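Local coordinates for greglin (Schistocerca gregaria, PDB 4GI3), which inhibits serine proteases as a non-classical Kazal-type inhibitor, acting most tightly on subtilisin and also on neutrophil and pancreatic elastases, chymotrypsin and cathepsin G, at residues F41-V45 with M68-S74; C53-F59 with T73-P77. All blocks are in the same frame, centred on the assembly; numbering follows the deposited sequence.

Contact 1 of 2, residues F41-V45 with M68-S74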
ATOM      1  N   PHE B  41       3.838 -26.272  12.699  1.00 39.03           N
ATOM      2  CA  PHE B  41       2.816 -25.390  12.130  1.00 38.43           C
ATOM      3  C   PHE B  41       3.215 -23.910  12.131  1.00 41.30           C
ATOM      4  O   PHE B  41       3.563 -23.365  13.179  1.00 40.81           O
ATOM      5  CB  PHE B  41       1.461 -25.595  12.810  1.00 40.43           C
ATOM      6  CG  PHE B  41       0.966 -27.021  12.752  1.00 42.73           C
ATOM      7  CD1 PHE B  41       1.118 -27.872  13.843  1.00 46.53           C
ATOM      8  CD2 PHE B  41       0.374 -27.523  11.599  1.00 44.68           C
ATOM      9  CE1 PHE B  41       0.675 -29.199  13.783  1.00 47.34           C
ATOM     10  CE2 PHE B  41      -0.091 -28.840  11.549  1.00 47.71           C
ATOM     11  CZ  PHE B  41       0.073 -29.674  12.638  1.00 46.05           C
ATOM     12  N   TYR B  42       3.150 -23.267  10.950  1.00 36.03           N
ATOM     13  CA  TYR B  42       3.510 -21.858  10.756  1.00 34.90           C
ATOM     14  C   TYR B  42       2.375 -21.076  10.125  1.00 36.12           C
ATOM     15  O   TYR B  42       1.847 -21.498   9.095  1.00 35.31           O
ATOM     16  CB  TYR B  42       4.771 -21.744   9.877  1.00 36.67           C
ATOM     17  CG  TYR B  42       5.996 -22.404  10.475  1.00 39.92           C
ATOM     18  CD1 TYR B  42       6.382 -23.683  10.087  1.00 42.18           C
ATOM     19  CD2 TYR B  42       6.762 -21.754  11.439  1.00 41.11           C
ATOM     20  CE1 TYR B  42       7.506 -24.300  10.635  1.00 43.16           C
ATOM     21  CE2 TYR B  42       7.877 -22.369  12.012  1.00 42.40           C
ATOM     22  CZ  TYR B  42       8.246 -23.643  11.607  1.00 52.28           C
ATOM     23  OH  TYR B  42       9.354 -24.249  12.158  1.00 54.10           O
ATOM     24  N   LEU B  43       1.978 -19.949  10.751  1.00 31.02           N
ATOM     25  CA  LEU B  43       0.948 -19.054  10.211  1.00 28.86           C
ATOM     26  C   LEU B  43       1.672 -17.966   9.402  1.00 29.88           C
ATOM     27  O   LEU B  43       2.467 -17.207   9.956  1.00 29.39           O
ATOM     28  CB  LEU B  43       0.078 -18.445  11.330  1.00 28.50           C
ATOM     29  CG  LEU B  43      -1.195 -17.699  10.894  1.00 32.60           C
ATOM     30  CD1 LEU B  43      -2.294 -18.660  10.465  1.00 31.95           C
ATOM     31  CD2 LEU B  43      -1.727 -16.823  12.014  1.00 34.09           C
ATOM     32  N   PHE B  44       1.486 -17.961   8.082  1.00 22.10           N
ATOM     33  CA  PHE B  44       2.120 -16.977   7.210  1.00 20.94           C
ATOM     34  C   PHE B  44       1.132 -15.836   6.960  1.00 23.22           C
ATOM     35  O   PHE B  44      -0.070 -16.056   7.021  1.00 22.14           O
ATOM     36  CB  PHE B  44       2.555 -17.625   5.886  1.00 22.55           C
ATOM     37  CG  PHE B  44       3.863 -18.375   5.914  1.00 24.10           C
ATOM     38  CD1 PHE B  44       3.928 -19.679   6.400  1.00 27.03           C
ATOM     39  CD2 PHE B  44       5.030 -17.790   5.438  1.00 26.49           C
ATOM     40  CE1 PHE B  44       5.140 -20.378   6.414  1.00 27.04           C
ATOM     41  CE2 PHE B  44       6.237 -18.496   5.436  1.00 29.06           C
ATOM     42  CZ  PHE B  44       6.280 -19.792   5.916  1.00 26.85           C
ATOM     43  N   VAL B  45       1.630 -14.607   6.710  1.00 19.49           N
ATOM     44  CA  VAL B  45       0.749 -13.453   6.491  1.00 19.15           C
ATOM     45  C   VAL B  45      -0.228 -13.603   5.302  1.00 19.62           C
ATOM     46  O   VAL B  45      -1.311 -13.038   5.341  1.00 19.04           O
ATOM     47  CB  VAL B  45       1.511 -12.109   6.484  1.00 22.94           C
ATOM     48  CG1 VAL B  45       2.093 -11.821   7.869  1.00 22.70           C
ATOM     49  CG2 VAL B  45       2.612 -12.120   5.444  1.00 22.55           C
ATOM     50  N   MET B  68      -4.784 -25.419  13.699  1.00 35.54           N
ATOM     51  CA  MET B  68      -3.510 -26.110  13.926  1.00 35.77           C
ATOM     52  C   MET B  68      -2.393 -25.129  14.299  1.00 38.21           C
ATOM     53  O   MET B  68      -1.378 -25.542  14.853  1.00 37.42           O
ATOM     54  CB  MET B  68      -3.074 -26.890  12.669  1.00 38.99           C
ATOM     55  CG  MET B  68      -4.094 -27.872  12.146  1.00 43.94           C
ATOM     56  SD  MET B  68      -4.374 -29.262  13.255  1.00 49.63           S
ATOM     57  CE  MET B  68      -6.166 -29.097  13.504  1.00 46.09           C
ATOM     58  N   CYS B  69      -2.555 -23.846  13.918  1.00 34.39           N
ATOM     59  CA  CYS B  69      -1.582 -22.770  14.116  1.00 33.16           C
ATOM     60  C   CYS B  69      -1.832 -21.940  15.366  1.00 37.82           C
ATOM     61  O   CYS B  69      -2.963 -21.866  15.874  1.00 35.86           O
ATOM     62  CB  CYS B  69      -1.532 -21.870  12.882  1.00 32.17           C
ATOM     63  SG  CYS B  69      -0.511 -22.507  11.535  1.00 35.27           S
ATOM     64  N   LYS B  70      -0.763 -21.225  15.790  1.00 36.78           N
ATOM     65  CA  LYS B  70      -0.804 -20.233  16.867  1.00 37.44           C
ATOM     66  C   LYS B  70      -1.483 -18.998  16.236  1.00 42.10           C
ATOM     67  O   LYS B  70      -1.456 -18.862  15.003  1.00 41.01           O
ATOM     68  CB  LYS B  70       0.624 -19.881  17.317  1.00 40.70           C
ATOM     69  CG  LYS B  70       1.344 -21.019  18.030  1.00 63.01           C
ATOM     70  CD  LYS B  70       2.803 -20.676  18.302  1.00 79.12           C
ATOM     71  CE  LYS B  70       3.451 -21.673  19.236  1.00 95.47           C
ATOM     72  NZ  LYS B  70       4.830 -21.263  19.622  1.00105.14           N
ATOM     73  N   ALA B  71      -2.095 -18.114  17.056  1.00 38.85           N
ATOM     74  CA  ALA B  71      -2.799 -16.917  16.569  1.00 38.97           C
ATOM     75  C   ALA B  71      -1.898 -15.826  15.958  1.00 42.67           C
ATOM     76  O   ALA B  71      -2.416 -14.883  15.359  1.00 43.10           O
ATOM     77  CB  ALA B  71      -3.677 -16.336  17.669  1.00 40.16           C
ATOM     78  N   THR B  72      -0.564 -15.974  16.081  1.00 38.67           N
ATOM     79  CA  THR B  72       0.446 -15.045  15.570  1.00 38.10           C
ATOM     80  C   THR B  72       1.186 -15.626  14.362  1.00 40.15           C
ATOM     81  O   THR B  72       1.298 -16.849  14.218  1.00 39.76           O
ATOM     82  CB  THR B  72       1.449 -14.636  16.676  1.00 46.51           C
ATOM     83  OG1 THR B  72       2.069 -15.802  17.223  1.00 39.73           O
ATOM     84  CG2 THR B  72       0.813 -13.792  17.773  1.00 47.88           C
ATOM     85  N   THR B  73       1.737 -14.735  13.533  1.00 33.68           N
ATOM     86  CA  THR B  73       2.436 -15.091  12.312  1.00 32.99           C
ATOM     87  C   THR B  73       3.924 -15.357  12.496  1.00 37.56           C
ATOM     88  O   THR B  73       4.559 -14.800  13.396  1.00 37.53           O
ATOM     89  CB  THR B  73       2.104 -14.102  11.164  1.00 37.19           C
ATOM     90  OG1 THR B  73       2.689 -12.831  11.441  1.00 38.13           O
ATOM     91  CG2 THR B  73       0.600 -13.963  10.913  1.00 32.25           C
ATOM     92  N   SER B  74       4.483 -16.194  11.625  1.00 33.41           N
ATOM     93  CA  SER B  74       5.897 -16.532  11.643  1.00 34.13           C
ATOM     94  C   SER B  74       6.512 -16.237  10.291  1.00 40.77           C
ATOM     95  O   SER B  74       5.808 -16.213   9.277  1.00 40.82           O
ATOM     96  CB  SER B  74       6.091 -18.006  12.005  1.00 37.60           C
ATOM     97  OG  SER B  74       5.367 -18.353  13.176  1.00 43.09           O
TER
HETATM   98  O   HOH W   1       1.666 -21.696  14.229  1.00 35.17           O
HETATM   99  O   HOH W   2       2.763 -19.027  13.498  1.00 34.25           O
HETATM  100  O   HOH W   3       4.767 -14.622   7.293  1.00 25.99           O
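Strand 41-44, an outermost strand of the three-stranded antiparallel sheet in this Kazal-type inhibitor, has its open edge lined by the irregular segment 68-74. The CA atoms come within 5.5 Å for Phe41 and Cys69 and within 4.7 Å for Leu43 and Thr73, yet a single direct backbone hydrogen bond joins the two: Ser74 N donates to Leu43 O at 2.8 Å and 164°, and the same oxygen receives a CA-H...O contact from Thr73 CA at 3.2 Å. Elsewhere three waters bridge the segments. One molecule links Phe41 O to Lys70 N, another joins Leu43 N, Thr72 O and Ser74 OG, and a third connects Ser74 O to Val45 N. The loop thus follows the strand without becoming a fourth one. Leu43, buried, points into the bend of the loop, where its CB lies 3.5 Å from Thr72 O and its CD2 3.6 Å from Lys70 O. Cys69, in a disulfide with Cys33 of the adjoining strand 32-36, ties the start of the loop to the sheet, its SG 3.5 Å from Tyr42 C. Just before it, Met68 meets the Phe41 ring: its SD makes an oblique Met-aromatic contact 5.0 Å from the centroid, while Met68 CB sits over the ring face in a CH-pi contact, 3.9 Å from the Phe41 centroid.

Contact 2 of 2, residues C53-F59 with T73-P77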
ATOM      1  N   CYS B  53       8.750 -18.700   0.321  1.00 37.11           N
ATOM      2  CA  CYS B  53       9.528 -19.551   1.219  1.00 40.16           C
ATOM      3  C   CYS B  53       9.829 -20.896   0.538  1.00 44.87           C
ATOM      4  O   CYS B  53      10.984 -21.305   0.499  1.00 43.60           O
ATOM      5  CB  CYS B  53       8.798 -19.728   2.549  1.00 42.38           C
ATOM      6  SG  CYS B  53       9.764 -20.565   3.838  1.00 47.81           S
ATOM      7  N   GLY B  54       8.813 -21.504  -0.080  1.00 42.66           N
ATOM      8  CA  GLY B  54       8.953 -22.759  -0.816  1.00 43.07           C
ATOM      9  C   GLY B  54       9.906 -22.699  -1.997  1.00 48.65           C
ATOM     10  O   GLY B  54      10.713 -23.609  -2.190  1.00 47.81           O
ATOM     11  N   CYS B  55       9.830 -21.618  -2.789  1.00 47.24           N
ATOM     12  CA  CYS B  55      10.650 -21.385  -3.981  1.00 48.28           C
ATOM     13  C   CYS B  55      12.125 -21.066  -3.672  1.00 48.74           C
ATOM     14  O   CYS B  55      13.020 -21.691  -4.245  1.00 47.84           O
ATOM     15  CB  CYS B  55      10.024 -20.290  -4.841  1.00 50.20           C
ATOM     16  SG  CYS B  55      10.524 -20.329  -6.581  1.00 55.26           S
ATOM     17  N   GLU B  56      12.361 -20.045  -2.830  1.00 42.85           N
ATOM     18  CA  GLU B  56      13.682 -19.523  -2.469  1.00 42.09           C
ATOM     19  C   GLU B  56      14.508 -20.459  -1.616  1.00 44.56           C
ATOM     20  O   GLU B  56      15.717 -20.592  -1.845  1.00 44.33           O
ATOM     21  CB  GLU B  56      13.561 -18.165  -1.739  1.00 43.27           C
ATOM     22  CG  GLU B  56      13.065 -17.017  -2.605  1.00 56.75           C
ATOM     23  CD  GLU B  56      13.067 -15.635  -1.971  1.00 76.19           C
ATOM     24  OE1 GLU B  56      13.079 -15.532  -0.721  1.00 59.32           O
ATOM     25  OE2 GLU B  56      13.032 -14.647  -2.741  1.00 70.67           O
ATOM     26  N   ALA B  57      13.880 -21.041  -0.588  1.00 39.38           N
ATOM     27  CA  ALA B  57      14.541 -21.887   0.406  1.00 38.34           C
ATOM     28  C   ALA B  57      14.403 -23.405   0.189  1.00 39.30           C
ATOM     29  O   ALA B  57      15.116 -24.184   0.844  1.00 39.47           O
ATOM     30  CB  ALA B  57      14.048 -21.506   1.802  1.00 38.87           C
ATOM     31  N   GLY B  58      13.495 -23.810  -0.696  1.00 32.16           N
ATOM     32  CA  GLY B  58      13.208 -25.219  -0.947  1.00 32.28           C
ATOM     33  C   GLY B  58      12.380 -25.819   0.177  1.00 35.93           C
ATOM     34  O   GLY B  58      12.474 -27.018   0.455  1.00 36.11           O
ATOM     35  N   PHE B  59      11.568 -24.972   0.832  1.00 32.05           N
ATOM     36  CA  PHE B  59      10.676 -25.282   1.957  1.00 30.82           C
ATOM     37  C   PHE B  59       9.465 -26.104   1.477  1.00 34.58           C
ATOM     38  O   PHE B  59       8.863 -25.773   0.451  1.00 33.71           O
ATOM     39  CB  PHE B  59      10.246 -23.963   2.627  1.00 31.91           C
ATOM     40  CG  PHE B  59       9.134 -23.967   3.654  1.00 31.71           C
ATOM     41  CD1 PHE B  59       9.387 -24.307   4.978  1.00 33.89           C
ATOM     42  CD2 PHE B  59       7.864 -23.502   3.326  1.00 32.16           C
ATOM     43  CE1 PHE B  59       8.372 -24.233   5.944  1.00 34.19           C
ATOM     44  CE2 PHE B  59       6.848 -23.446   4.288  1.00 34.76           C
ATOM     45  CZ  PHE B  59       7.108 -23.810   5.589  1.00 33.21           C
ATOM     46  N   THR B  73       1.737 -14.735  13.533  1.00 33.68           N
ATOM     47  CA  THR B  73       2.436 -15.091  12.312  1.00 32.99           C
ATOM     48  C   THR B  73       3.924 -15.357  12.496  1.00 37.56           C
ATOM     49  O   THR B  73       4.559 -14.800  13.396  1.00 37.53           O
ATOM     50  CB  THR B  73       2.104 -14.102  11.164  1.00 37.19           C
ATOM     51  OG1 THR B  73       2.689 -12.831  11.441  1.00 38.13           O
ATOM     52  CG2 THR B  73       0.600 -13.963  10.913  1.00 32.25           C
ATOM     53  N   SER B  74       4.483 -16.194  11.625  1.00 33.41           N
ATOM     54  CA  SER B  74       5.897 -16.532  11.643  1.00 34.13           C
ATOM     55  C   SER B  74       6.512 -16.237  10.291  1.00 40.77           C
ATOM     56  O   SER B  74       5.808 -16.213   9.277  1.00 40.82           O
ATOM     57  CB  SER B  74       6.091 -18.006  12.005  1.00 37.60           C
ATOM     58  OG  SER B  74       5.367 -18.353  13.176  1.00 43.09           O
ATOM     59  N   LEU B  75       7.821 -16.004  10.269  1.00 39.65           N
ATOM     60  CA  LEU B  75       8.544 -15.749   9.031  1.00 41.02           C
ATOM     61  C   LEU B  75       9.077 -17.074   8.505  1.00 45.70           C
ATOM     62  O   LEU B  75       9.022 -18.078   9.222  1.00 44.95           O
ATOM     63  CB  LEU B  75       9.678 -14.719   9.241  1.00 41.59           C
ATOM     64  CG  LEU B  75       9.254 -13.307   9.673  1.00 46.52           C
ATOM     65  CD1 LEU B  75      10.430 -12.540  10.242  1.00 46.51           C
ATOM     66  CD2 LEU B  75       8.598 -12.529   8.520  1.00 48.98           C
ATOM     67  N   CYS B  76       9.549 -17.089   7.246  1.00 43.30           N
ATOM     68  CA  CYS B  76      10.089 -18.278   6.589  1.00 43.88           C
ATOM     69  C   CYS B  76      11.196 -18.955   7.443  1.00 50.09           C
ATOM     70  O   CYS B  76      12.246 -18.341   7.678  1.00 48.87           O
ATOM     71  CB  CYS B  76      10.578 -17.940   5.184  1.00 44.06           C
ATOM     72  SG  CYS B  76      11.322 -19.334   4.299  1.00 48.16           S
ATOM     73  N   PRO B  77      10.956 -20.191   7.959  1.00 48.27           N
ATOM     74  CA  PRO B  77      11.989 -20.853   8.768  1.00 50.54           C
ATOM     75  C   PRO B  77      12.999 -21.591   7.898  1.00 81.13           C
ATOM     76  O   PRO B  77      14.073 -21.936   8.371  1.00 54.96           O
ATOM     77  CB  PRO B  77      11.183 -21.802   9.660  1.00 51.91           C
ATOM     78  CG  PRO B  77       9.924 -22.081   8.893  1.00 55.93           C
ATOM     79  CD  PRO B  77       9.767 -21.056   7.798  1.00 50.93           C
TER
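The C-terminal turn of helix 47-57 is joined to the end of the modelled chain by the Cys53-Cys76 disulfide, one of four in this small Kazal-type inhibitor. Cys53, buried on the helix, directs its CB toward segment 73-77, and its SG bonds to Cys76 SG at 2.0 Å with a chi3 of 71°. No hydrogen bond crosses between the segments, so the covalent link is supplemented by apolar contacts alone. Cys55, out of reach of segment 73-77, is paired with Cys21 instead and so fastens the same helical turn to the start of the modelled chain. A helical hydrogen bond from Ala57 N to Cys53 O, 3.1 Å long, carries the turn to Ala57, whose CB reaches the sulfur of Cys76 at 4.3 Å. Gly58 then leaves the helix with a positive phi of 76°, a conformation that favours glycine, and the chain turns to bring Phe59 back toward the terminal segment. The Phe59 ring and the sulfur of Cys53 both approach the pyrrolidine ring of Pro77, on whose CD they converge: Cys53 SG lies 4.0 Å from Pro77 CD, and Phe59 CE1 lies 3.9 Å from the same atom.

Overall arrangement
Contacts 1 and 2, with centres about 13 Å apart, share Thr73 and Ser74: the chain beyond strand 61-63, at the other edge of the sheet, runs along strand 41-44 and then on to the helix. Phe44 bridges them from the strand, its CA-to-CB bond directed away from segment 68-74, with its CE2 4.0 Å from Cys76 CA and 4.1 Å from Cys53 CB, and its CZ 4.0 Å from Phe59 CE2. Tyr42 adds a second junction, its CZ 3.6 Å from Pro77 CG. Disulfides Cys33-Cys69 and Cys53-Cys76 fix the C-terminal segment to sheet and helix in turn. Between them, Thr73 packs on the backbone of the protease chain, KerA, and Leu75 on one of its polar side chains.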